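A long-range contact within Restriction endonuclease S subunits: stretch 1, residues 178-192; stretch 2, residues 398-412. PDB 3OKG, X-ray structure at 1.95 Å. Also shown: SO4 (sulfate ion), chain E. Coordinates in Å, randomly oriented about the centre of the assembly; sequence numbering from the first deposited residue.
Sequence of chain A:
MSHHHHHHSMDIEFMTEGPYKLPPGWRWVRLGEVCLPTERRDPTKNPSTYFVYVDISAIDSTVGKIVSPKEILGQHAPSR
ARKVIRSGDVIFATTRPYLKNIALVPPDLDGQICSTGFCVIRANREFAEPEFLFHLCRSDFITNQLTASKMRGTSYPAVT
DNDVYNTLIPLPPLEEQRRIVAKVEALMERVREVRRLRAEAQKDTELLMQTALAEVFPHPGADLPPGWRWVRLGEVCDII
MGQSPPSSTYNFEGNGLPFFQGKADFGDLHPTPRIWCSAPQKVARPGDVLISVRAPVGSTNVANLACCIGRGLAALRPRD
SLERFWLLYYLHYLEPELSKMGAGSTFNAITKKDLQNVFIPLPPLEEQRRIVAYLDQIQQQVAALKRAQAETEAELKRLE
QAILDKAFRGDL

Stretch 1 178-192: RRIVAKVEALMERVR
Stretch 2, residues 398-412: RLEQAILDKAFRGDL

Residues 178-192 are helical throughout, and the helix extends beyond both ends of the stretch. Their phi/psi values stay near -62/-42, and each amide from A182 to R192 donates to the carbonyl four residues earlier; V184 N to I180 O, for example, is 2.9 Å, and R192 N to M188 O is 3.2 Å. The second stretch is helical over 398-407. The two axes approach to 10.2 Å with 152° between their N-to-C directions, so the helices run roughly antiparallel. The CA atoms set the register: I180 CA faces A407 CA at 6.4 Å, V184 CA faces I403 CA at 6.6 Å, and M188 CA faces E400 CA at 6.7 Å.

F408 (-92/7) is the first residue to leave helical angles, although its N still reaches L404 O at 2.9 Å. G410 takes 86/21, where a CB would jam against the preceding carbonyl O; its N donates to A407 O at 3.2 Å, and D411 N to K406 O at 2.9 Å. This turn delivers the C-terminal L412 to the first helix.

There the contact finds its polar anchor. R179 (chi1-chi3 all t) starts sideways, but its end reaches the terminal carboxylate. R179 NH1 donates to L412 OXT at 3.1 Å and 154°, forming a salt bridge, and NH1 is also hydrogen-bonded to a residue just beyond the stretches. R179 NH2 makes two weak bonds, to L412 OXT at 3.2 Å and 144°, which belongs to the salt bridge, and to L412 O at 2.8 Å and 130°. Both carboxylate oxygens thus accept from one guanidinium, and charge attraction reinforces the bonds. K183 comes near L412 without hydrogen bonding to it: K183 CE lies 4.1 Å from L412 O.

The remaining pairings are chiefly apolar. L412 (m, t) also inserts its side chain, with CD1 3.9 Å from V184 CG2 and CD2 3.6 Å from L187 CD2. The small A407 admits two neighbours close to its CB: I180 CG2 at 3.7 Å and V184 CG2 at 3.6 Å. I403 (m, t) points toward the first helix, its CD1 3.7 Å from L187 CB and 3.9 Å from M188 CG. Farther along, V191 CG1 (chi1 t) meets L399 CD1 at 3.4 Å. L187 has chi1 -106° and chi2 19°, both between wells.

Several other polar groups have partners outside this contact. E400 (t, t) has both carboxylate oxygens bonded elsewhere in the structure, while its CG sits 4.3 Å from M188 SD. Within the second helix, Q401 NE2 donates to D405 OD1 at 2.8 Å. R178 NH2 donates to sulfate O3 at 2.6 Å and 165°, near the guanidinium plane.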

# COMPACT_ATOMS: atom_id res chain seq x y z
N ARG A 178 25.35 -6.05 -20.01
CA ARG A 178 24.73 -7.34 -19.67
C ARG A 178 24.84 -7.61 -18.16
O ARG A 178 23.93 -8.17 -17.54
CB ARG A 178 25.37 -8.47 -20.49
CG ARG A 178 25.10 -8.31 -22.00
CD ARG A 178 25.49 -9.56 -22.77
NE ARG A 178 26.91 -9.80 -22.68
CZ ARG A 178 27.82 -9.26 -23.48
NH1 ARG A 178 27.45 -8.43 -24.45
NH2 ARG A 178 29.10 -9.57 -23.31
N ARG A 179 25.96 -7.21 -17.58
CA ARG A 179 26.14 -7.42 -16.14
C ARG A 179 25.13 -6.60 -15.35
O ARG A 179 24.49 -7.08 -14.41
CB ARG A 179 27.55 -7.00 -15.74
CG ARG A 179 27.83 -7.30 -14.29
CD ARG A 179 29.13 -6.65 -13.83
NE ARG A 179 29.15 -6.57 -12.38
CZ ARG A 179 28.88 -5.47 -11.69
NH1 ARG A 179 28.60 -4.34 -12.32
NH2 ARG A 179 28.91 -5.50 -10.36
N ILE A 180 25.00 -5.33 -15.72
CA ILE A 180 24.01 -4.47 -15.07
C ILE A 180 22.59 -4.99 -15.21
O ILE A 180 21.82 -4.93 -14.27
CB ILE A 180 24.10 -3.03 -15.63
CG1 ILE A 180 25.44 -2.40 -15.20
CG2 ILE A 180 22.87 -2.17 -15.13
CD1 ILE A 180 25.79 -1.10 -15.88
N VAL A 181 22.21 -5.48 -16.39
CA VAL A 181 20.88 -6.05 -16.57
C VAL A 181 20.62 -7.19 -15.58
O VAL A 181 19.52 -7.30 -14.97
CB VAL A 181 20.72 -6.60 -18.01
CG1 VAL A 181 19.49 -7.51 -18.10
CG2 VAL A 181 20.65 -5.45 -19.03
N ALA A 182 21.62 -8.05 -15.42
CA ALA A 182 21.47 -9.18 -14.51
C ALA A 182 21.29 -8.71 -13.06
O ALA A 182 20.47 -9.26 -12.32
CB ALA A 182 22.68 -10.16 -14.63
N LYS A 183 22.06 -7.70 -12.66
CA LYS A 183 21.99 -7.21 -11.28
C LYS A 183 20.67 -6.52 -11.01
O LYS A 183 20.07 -6.71 -9.96
CB LYS A 183 23.11 -6.20 -11.00
CG LYS A 183 24.52 -6.77 -11.14
CD LYS A 183 24.88 -7.69 -9.97
CE LYS A 183 26.38 -7.97 -9.91
NZ LYS A 183 26.79 -8.58 -8.60
N VAL A 184 20.20 -5.72 -11.97
CA VAL A 184 18.91 -5.05 -11.81
C VAL A 184 17.77 -6.05 -11.66
O VAL A 184 16.93 -5.94 -10.76
CB VAL A 184 18.64 -4.13 -13.02
CG1 VAL A 184 17.15 -3.76 -13.09
CG2 VAL A 184 19.55 -2.88 -12.97
N GLU A 185 17.74 -7.05 -12.54
CA GLU A 185 16.69 -8.05 -12.47
C GLU A 185 16.73 -8.88 -11.18
O GLU A 185 15.70 -9.19 -10.60
CB GLU A 185 16.66 -8.90 -13.78
CG GLU A 185 16.31 -7.94 -14.98
CD GLU A 185 16.28 -8.60 -16.38
OE1 GLU A 185 16.65 -9.78 -16.49
OE2 GLU A 185 15.90 -7.93 -17.38
N ALA A 186 17.93 -9.21 -10.70
CA ALA A 186 18.04 -9.94 -9.45
C ALA A 186 17.55 -9.11 -8.27
O ALA A 186 16.83 -9.62 -7.40
CB ALA A 186 19.47 -10.43 -9.23
N LEU A 187 17.96 -7.85 -8.22
CA LEU A 187 17.48 -6.96 -7.17
C LEU A 187 15.96 -6.84 -7.15
O LEU A 187 15.34 -6.89 -6.09
CB LEU A 187 18.10 -5.56 -7.32
CG LEU A 187 19.19 -5.02 -6.41
CD1 LEU A 187 19.92 -6.11 -5.66
CD2 LEU A 187 20.17 -4.14 -7.21
N MET A 188 15.35 -6.66 -8.33
CA MET A 188 13.88 -6.55 -8.39
C MET A 188 13.23 -7.87 -7.89
O MET A 188 12.22 -7.84 -7.19
CB MET A 188 13.42 -6.19 -9.82
CG MET A 188 13.81 -4.76 -10.26
SD MET A 188 13.55 -4.34 -12.02
N GLU A 189 13.79 -9.01 -8.26
CA GLU A 189 13.24 -10.27 -7.77
C GLU A 189 13.32 -10.35 -6.23
O GLU A 189 12.42 -10.84 -5.57
CB GLU A 189 13.94 -11.47 -8.40
CG GLU A 189 13.47 -12.82 -7.89
CD GLU A 189 11.97 -13.09 -8.08
OE1 GLU A 189 11.33 -12.55 -9.02
OE2 GLU A 189 11.43 -13.88 -7.28
N ARG A 190 14.40 -9.86 -5.64
CA ARG A 190 14.47 -9.86 -4.18
C ARG A 190 13.37 -9.00 -3.57
O ARG A 190 12.81 -9.32 -2.50
CB ARG A 190 15.84 -9.39 -3.72
CG ARG A 190 16.94 -10.32 -4.20
CD ARG A 190 18.19 -10.08 -3.39
NE ARG A 190 19.16 -9.24 -4.06
CZ ARG A 190 20.36 -9.67 -4.46
NH1 ARG A 190 21.19 -8.84 -5.07
NH2 ARG A 190 20.71 -10.93 -4.24
N VAL A 191 13.06 -7.88 -4.20
CA VAL A 191 11.92 -7.10 -3.74
C VAL A 191 10.63 -7.93 -3.71
O VAL A 191 9.92 -7.92 -2.69
CB VAL A 191 11.71 -5.83 -4.57
CG1 VAL A 191 10.38 -5.13 -4.19
CG2 VAL A 191 12.95 -4.91 -4.39
N ARG A 192 10.32 -8.63 -4.80
CA ARG A 192 9.13 -9.51 -4.82
C ARG A 192 9.20 -10.57 -3.71
O ARG A 192 8.19 -10.85 -3.04
CB ARG A 192 9.00 -10.23 -6.16
CG ARG A 192 9.24 -9.35 -7.39
CD ARG A 192 8.19 -8.25 -7.51
NE ARG A 192 7.09 -8.62 -8.40
CZ ARG A 192 5.81 -8.63 -8.05
NH1 ARG A 192 5.46 -8.26 -6.82
NH2 ARG A 192 4.87 -8.97 -8.92
N ARG A 398 8.57 2.61 -7.62
CA ARG A 398 9.54 3.50 -6.97
C ARG A 398 10.80 2.77 -6.47
O ARG A 398 11.90 3.34 -6.45
CB ARG A 398 8.87 4.26 -5.83
CG ARG A 398 7.72 5.18 -6.32
CD ARG A 398 8.10 6.09 -7.51
NE ARG A 398 9.34 6.83 -7.26
CZ ARG A 398 10.04 7.46 -8.20
NH1 ARG A 398 9.60 7.49 -9.46
NH2 ARG A 398 11.16 8.09 -7.88
N LEU A 399 10.64 1.53 -6.04
CA LEU A 399 11.82 0.73 -5.72
C LEU A 399 12.59 0.42 -6.98
O LEU A 399 13.82 0.39 -6.97
CB LEU A 399 11.45 -0.59 -5.03
CG LEU A 399 10.72 -0.54 -3.69
CD1 LEU A 399 10.79 -1.93 -3.00
CD2 LEU A 399 11.23 0.52 -2.78
N GLU A 400 11.88 0.14 -8.07
CA GLU A 400 12.55 -0.02 -9.36
C GLU A 400 13.44 1.19 -9.64
O GLU A 400 14.61 1.06 -10.04
CB GLU A 400 11.54 -0.19 -10.51
CG GLU A 400 12.21 -0.22 -11.90
CD GLU A 400 11.18 -0.37 -13.04
OE1 GLU A 400 10.02 0.09 -12.88
OE2 GLU A 400 11.54 -0.93 -14.09
N GLN A 401 12.88 2.39 -9.47
CA GLN A 401 13.63 3.61 -9.75
C GLN A 401 14.89 3.73 -8.88
O GLN A 401 15.94 4.13 -9.36
CB GLN A 401 12.73 4.85 -9.54
CG GLN A 401 13.41 6.10 -9.97
CD GLN A 401 13.83 6.08 -11.43
OE1 GLN A 401 13.03 5.71 -12.29
NE2 GLN A 401 15.06 6.48 -11.71
N ALA A 402 14.79 3.37 -7.61
CA ALA A 402 15.97 3.46 -6.75
C ALA A 402 17.06 2.49 -7.23
O ALA A 402 18.24 2.82 -7.24
CB ALA A 402 15.59 3.20 -5.29
N ILE A 403 16.66 1.31 -7.70
CA ILE A 403 17.63 0.37 -8.31
C ILE A 403 18.27 0.92 -9.60
O ILE A 403 19.50 0.86 -9.79
CB ILE A 403 16.95 -1.01 -8.57
CG1 ILE A 403 16.57 -1.66 -7.23
CG2 ILE A 403 17.87 -1.93 -9.35
CD1 ILE A 403 15.60 -2.84 -7.38
N LEU A 404 17.45 1.48 -10.47
CA LEU A 404 17.95 1.99 -11.74
C LEU A 404 18.94 3.14 -11.51
O LEU A 404 19.93 3.27 -12.22
CB LEU A 404 16.80 2.46 -12.63
CG LEU A 404 15.82 1.33 -13.04
CD1 LEU A 404 14.77 1.95 -13.98
CD2 LEU A 404 16.58 0.18 -13.74
N ASP A 405 18.66 3.96 -10.50
CA ASP A 405 19.55 5.09 -10.22
C ASP A 405 20.95 4.60 -9.87
O ASP A 405 21.96 5.15 -10.35
CB ASP A 405 19.00 5.96 -9.08
CG ASP A 405 17.86 6.84 -9.52
OD1 ASP A 405 17.68 7.03 -10.75
OD2 ASP A 405 17.12 7.34 -8.65
N LYS A 406 21.01 3.56 -9.06
CA LYS A 406 22.31 2.93 -8.76
C LYS A 406 22.95 2.30 -10.02
O LYS A 406 24.15 2.45 -10.26
CB LYS A 406 22.13 1.82 -7.73
CG LYS A 406 21.56 2.26 -6.40
CD LYS A 406 21.52 1.06 -5.45
CE LYS A 406 20.59 1.29 -4.25
NZ LYS A 406 21.00 0.42 -3.13
N ALA A 407 22.13 1.61 -10.80
CA ALA A 407 22.63 0.92 -11.99
C ALA A 407 23.29 1.91 -12.94
O ALA A 407 24.37 1.65 -13.46
CB ALA A 407 21.49 0.19 -12.70
N PHE A 408 22.65 3.05 -13.18
CA PHE A 408 23.09 3.88 -14.28
C PHE A 408 24.12 4.93 -13.88
O PHE A 408 24.52 5.75 -14.69
CB PHE A 408 21.89 4.46 -15.03
CG PHE A 408 20.97 3.39 -15.56
CD1 PHE A 408 21.49 2.32 -16.27
CD2 PHE A 408 19.60 3.45 -15.35
CE1 PHE A 408 20.67 1.32 -16.77
CE2 PHE A 408 18.76 2.45 -15.83
CZ PHE A 408 19.29 1.38 -16.54
N ARG A 409 24.57 4.82 -12.64
CA ARG A 409 25.66 5.64 -12.11
C ARG A 409 26.90 4.74 -11.97
O ARG A 409 27.98 5.18 -11.61
CB ARG A 409 25.25 6.16 -10.73
CG ARG A 409 25.95 7.40 -10.25
CD ARG A 409 25.02 8.20 -9.35
NE ARG A 409 23.97 8.84 -10.14
CZ ARG A 409 24.03 10.09 -10.61
NH1 ARG A 409 25.10 10.85 -10.36
NH2 ARG A 409 23.02 10.56 -11.32
N GLY A 410 26.72 3.45 -12.22
CA GLY A 410 27.80 2.48 -12.13
C GLY A 410 28.00 1.93 -10.73
O GLY A 410 29.07 1.41 -10.41
N ASP A 411 26.98 2.03 -9.90
CA ASP A 411 27.12 1.63 -8.51
C ASP A 411 26.60 0.23 -8.20
O ASP A 411 26.56 -0.17 -7.04
CB ASP A 411 26.46 2.66 -7.59
CG ASP A 411 27.24 3.97 -7.53
OD1 ASP A 411 28.48 3.93 -7.75
OD2 ASP A 411 26.64 5.03 -7.29
N LEU A 412 26.19 -0.51 -9.23
CA LEU A 412 25.82 -1.91 -9.01
C LEU A 412 26.97 -2.85 -9.38
O LEU A 412 26.96 -4.04 -9.06
CB LEU A 412 24.55 -2.29 -9.79
CG LEU A 412 23.22 -1.74 -9.29
CD1 LEU A 412 22.04 -2.36 -10.08
CD2 LEU A 412 23.06 -2.01 -7.80
OXT LEU A 412 27.93 -2.43 -10.01
S SO4 E . 29.76 -12.57 -21.44
O1 SO4 E . 30.08 -13.29 -22.67
O2 SO4 E . 30.52 -13.15 -20.34
O3 SO4 E . 30.16 -11.17 -21.61
O4 SO4 E . 28.33 -12.65 -21.12